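Local coordinates for cerato-platanin-like protein (PDB 3SUK), which is of unknown function but belongs to the cerato-platanin family of secreted fungal proteins built on a double-psi beta barrel, at residues Leu6-Thr11 / Gly103-Leu108. Numbering follows the deposited sequence.
Sequences LRFDNT and GNAVAL
F8, the last residue of strand 4-8, pushes its ring against the first turn of the short helix 105-108, where it meets A105 and V106. With chi1 at 73°, CG stands between the backbone N and the carbonyl carbon, which sets the ring so that its CD2-CE2-CZ edge lies against these two residues. CE2 comes 3.7 Å from the carbonyl O of A105, which lies at the ring edge, near its plane; no classical hydrogen bond is involved. CD2 faces the methyl CB of A105 at 4.3 Å, while CZ meets CG2 of V106 at 4.0 Å. The V106 side chain has CG1 anti to the backbone N (chi1 179°), leaving CG2 as the branch that reaches the phenyl ring. At the opposite edge of the F8 ring, nearest CE1, OD1 of N10 lies in the ring plane. M97 of helix 94-101 touches both F8 and A105, a shared apolar neighbour of the two sides. With F8 replaced by an alanine, the methyls of A105 and V106 would probably lose their aromatic partner and a gap would open between strand end and helix. Just past F8 the chain turns: D9 OD1 accepts the backbone N of T11 at 3.0 Å and its OG1 at 2.9 Å, both from one face of the carboxylate plane, an Asx turn with an added hydroxyl bond. The helix start is held separately, by D98 OD1 accepting from the A105 backbone N. The contact is modest, partly buried and mostly apolar packing, with a carbonyl oxygen at the ring edge, of a short helix against the end of a barrel strand, within the double-psi beta barrel of the cerato-platanin family.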
loop_
_atom_site.group_PDB
_atom_site.type_symbol
_atom_site.label_atom_id
_atom_site.label_comp_id
_atom_site.label_asym_id
_atom_site.label_seq_id
_atom_site.Cartn_x
_atom_site.Cartn_y
_atom_site.Cartn_z
ATOM N N LEU A 6 -3.110 -7.611 6.727
ATOM C CA LEU A 6 -2.797 -7.316 5.341
ATOM C C LEU A 6 -3.466 -8.338 4.436
ATOM O O LEU A 6 -3.347 -9.495 4.677
ATOM C CB LEU A 6 -1.274 -7.251 5.122
ATOM C CG LEU A 6 -0.853 -6.831 3.709
ATOM C CD1 LEU A 6 0.410 -6.023 3.754
ATOM C CD2 LEU A 6 -0.657 -8.013 2.803
ATOM N N ARG A 7 -4.080 -7.860 3.360
ATOM C CA ARG A 7 -4.694 -8.693 2.331
ATOM C C ARG A 7 -4.387 -7.996 0.998
ATOM O O ARG A 7 -3.735 -6.984 0.973
ATOM C CB ARG A 7 -6.209 -8.838 2.528
ATOM C CG ARG A 7 -6.902 -7.513 2.538
ATOM C CD ARG A 7 -8.327 -7.487 3.180
ATOM N NE ARG A 7 -8.400 -7.716 4.624
ATOM C CZ ARG A 7 -7.766 -7.063 5.622
ATOM N NH1 ARG A 7 -6.826 -6.056 5.485
ATOM N NH2 ARG A 7 -8.056 -7.491 6.829
ATOM N N PHE A 8 -4.813 -8.603 -0.090
ATOM C CA PHE A 8 -4.563 -8.027 -1.391
ATOM C C PHE A 8 -5.846 -7.670 -2.096
ATOM O O PHE A 8 -6.907 -8.156 -1.804
ATOM C CB PHE A 8 -3.640 -8.908 -2.267
ATOM C CG PHE A 8 -4.298 -10.153 -2.808
ATOM C CD1 PHE A 8 -5.026 -10.130 -3.984
ATOM C CD2 PHE A 8 -4.184 -11.321 -2.141
ATOM C CE1 PHE A 8 -5.609 -11.224 -4.459
ATOM C CE2 PHE A 8 -4.755 -12.455 -2.651
ATOM C CZ PHE A 8 -5.482 -12.393 -3.808
ATOM N N ASP A 9 -5.689 -6.715 -2.976
ATOM C CA ASP A 9 -6.790 -6.201 -3.804
ATOM C C ASP A 9 -6.188 -5.930 -5.170
ATOM O O ASP A 9 -5.358 -5.073 -5.307
ATOM C CB ASP A 9 -7.328 -4.917 -3.163
ATOM C CG ASP A 9 -8.506 -4.290 -3.924
ATOM O OD1 ASP A 9 -8.693 -4.584 -5.057
ATOM O OD2 ASP A 9 -9.206 -3.472 -3.335
ATOM N N ASN A 10 -6.676 -6.675 -6.174
ATOM C CA ASN A 10 -6.162 -6.621 -7.533
ATOM C C ASN A 10 -6.411 -5.290 -8.253
ATOM O O ASN A 10 -5.839 -5.056 -9.246
ATOM C CB ASN A 10 -6.714 -7.778 -8.375
ATOM C CG ASN A 10 -6.251 -9.137 -7.893
ATOM O OD1 ASN A 10 -7.065 -9.973 -7.590
ATOM N ND2 ASN A 10 -4.968 -9.337 -7.808
ATOM N N THR A 11 -7.241 -4.425 -7.703
ATOM C CA THR A 11 -7.445 -3.066 -8.224
ATOM C C THR A 11 -6.052 -2.441 -8.353
ATOM O O THR A 11 -5.720 -1.889 -9.351
ATOM C CB THR A 11 -8.269 -2.247 -7.162
ATOM O OG1 THR A 11 -9.611 -2.733 -7.139
ATOM C CG2 THR A 11 -8.291 -0.811 -7.510
ATOM N N GLY A 103 5.835 -15.178 -2.847
ATOM C CA GLY A 103 4.893 -15.728 -3.804
ATOM C C GLY A 103 3.755 -16.534 -3.261
ATOM O O GLY A 103 3.334 -17.460 -3.921
ATOM N N ASN A 104 3.290 -16.214 -2.055
ATOM C CA ASN A 104 2.229 -16.902 -1.378
ATOM C C ASN A 104 0.971 -16.076 -1.063
ATOM O O ASN A 104 0.242 -16.366 -0.176
ATOM C CB ASN A 104 2.794 -17.585 -0.122
ATOM C CG ASN A 104 3.679 -18.772 -0.460
ATOM O OD1 ASN A 104 3.197 -19.870 -0.641
ATOM N ND2 ASN A 104 4.949 -18.533 -0.510
ATOM N N ALA A 105 0.770 -15.009 -1.836
ATOM C CA ALA A 105 -0.327 -14.095 -1.543
ATOM C C ALA A 105 -1.697 -14.716 -1.638
ATOM O O ALA A 105 -2.481 -14.622 -0.752
ATOM C CB ALA A 105 -0.254 -12.900 -2.497
ATOM N N VAL A 106 -1.944 -15.383 -2.767
ATOM C CA VAL A 106 -3.205 -16.076 -2.957
ATOM C C VAL A 106 -3.375 -17.244 -1.988
ATOM O O VAL A 106 -4.394 -17.428 -1.416
ATOM C CB VAL A 106 -3.370 -16.529 -4.415
ATOM C CG1 VAL A 106 -4.666 -17.262 -4.568
ATOM C CG2 VAL A 106 -3.330 -15.325 -5.370
ATOM N N ALA A 107 -2.287 -17.971 -1.787
ATOM C CA ALA A 107 -2.302 -19.126 -0.882
ATOM C C ALA A 107 -2.616 -18.722 0.568
ATOM O O ALA A 107 -3.280 -19.429 1.271
ATOM C CB ALA A 107 -1.015 -19.849 -0.951
ATOM N N LEU A 108 -2.040 -17.617 1.009
ATOM C CA LEU A 108 -2.347 -17.082 2.348
ATOM C C LEU A 108 -3.659 -16.295 2.546
ATOM O O LEU A 108 -4.360 -16.436 3.468
ATOM C CB LEU A 108 -1.136 -16.316 2.854
ATOM C CG LEU A 108 0.045 -17.247 3.099
ATOM C CD1 LEU A 108 1.275 -16.417 3.296
ATOM C CD2 LEU A 108 -0.188 -18.165 4.301
#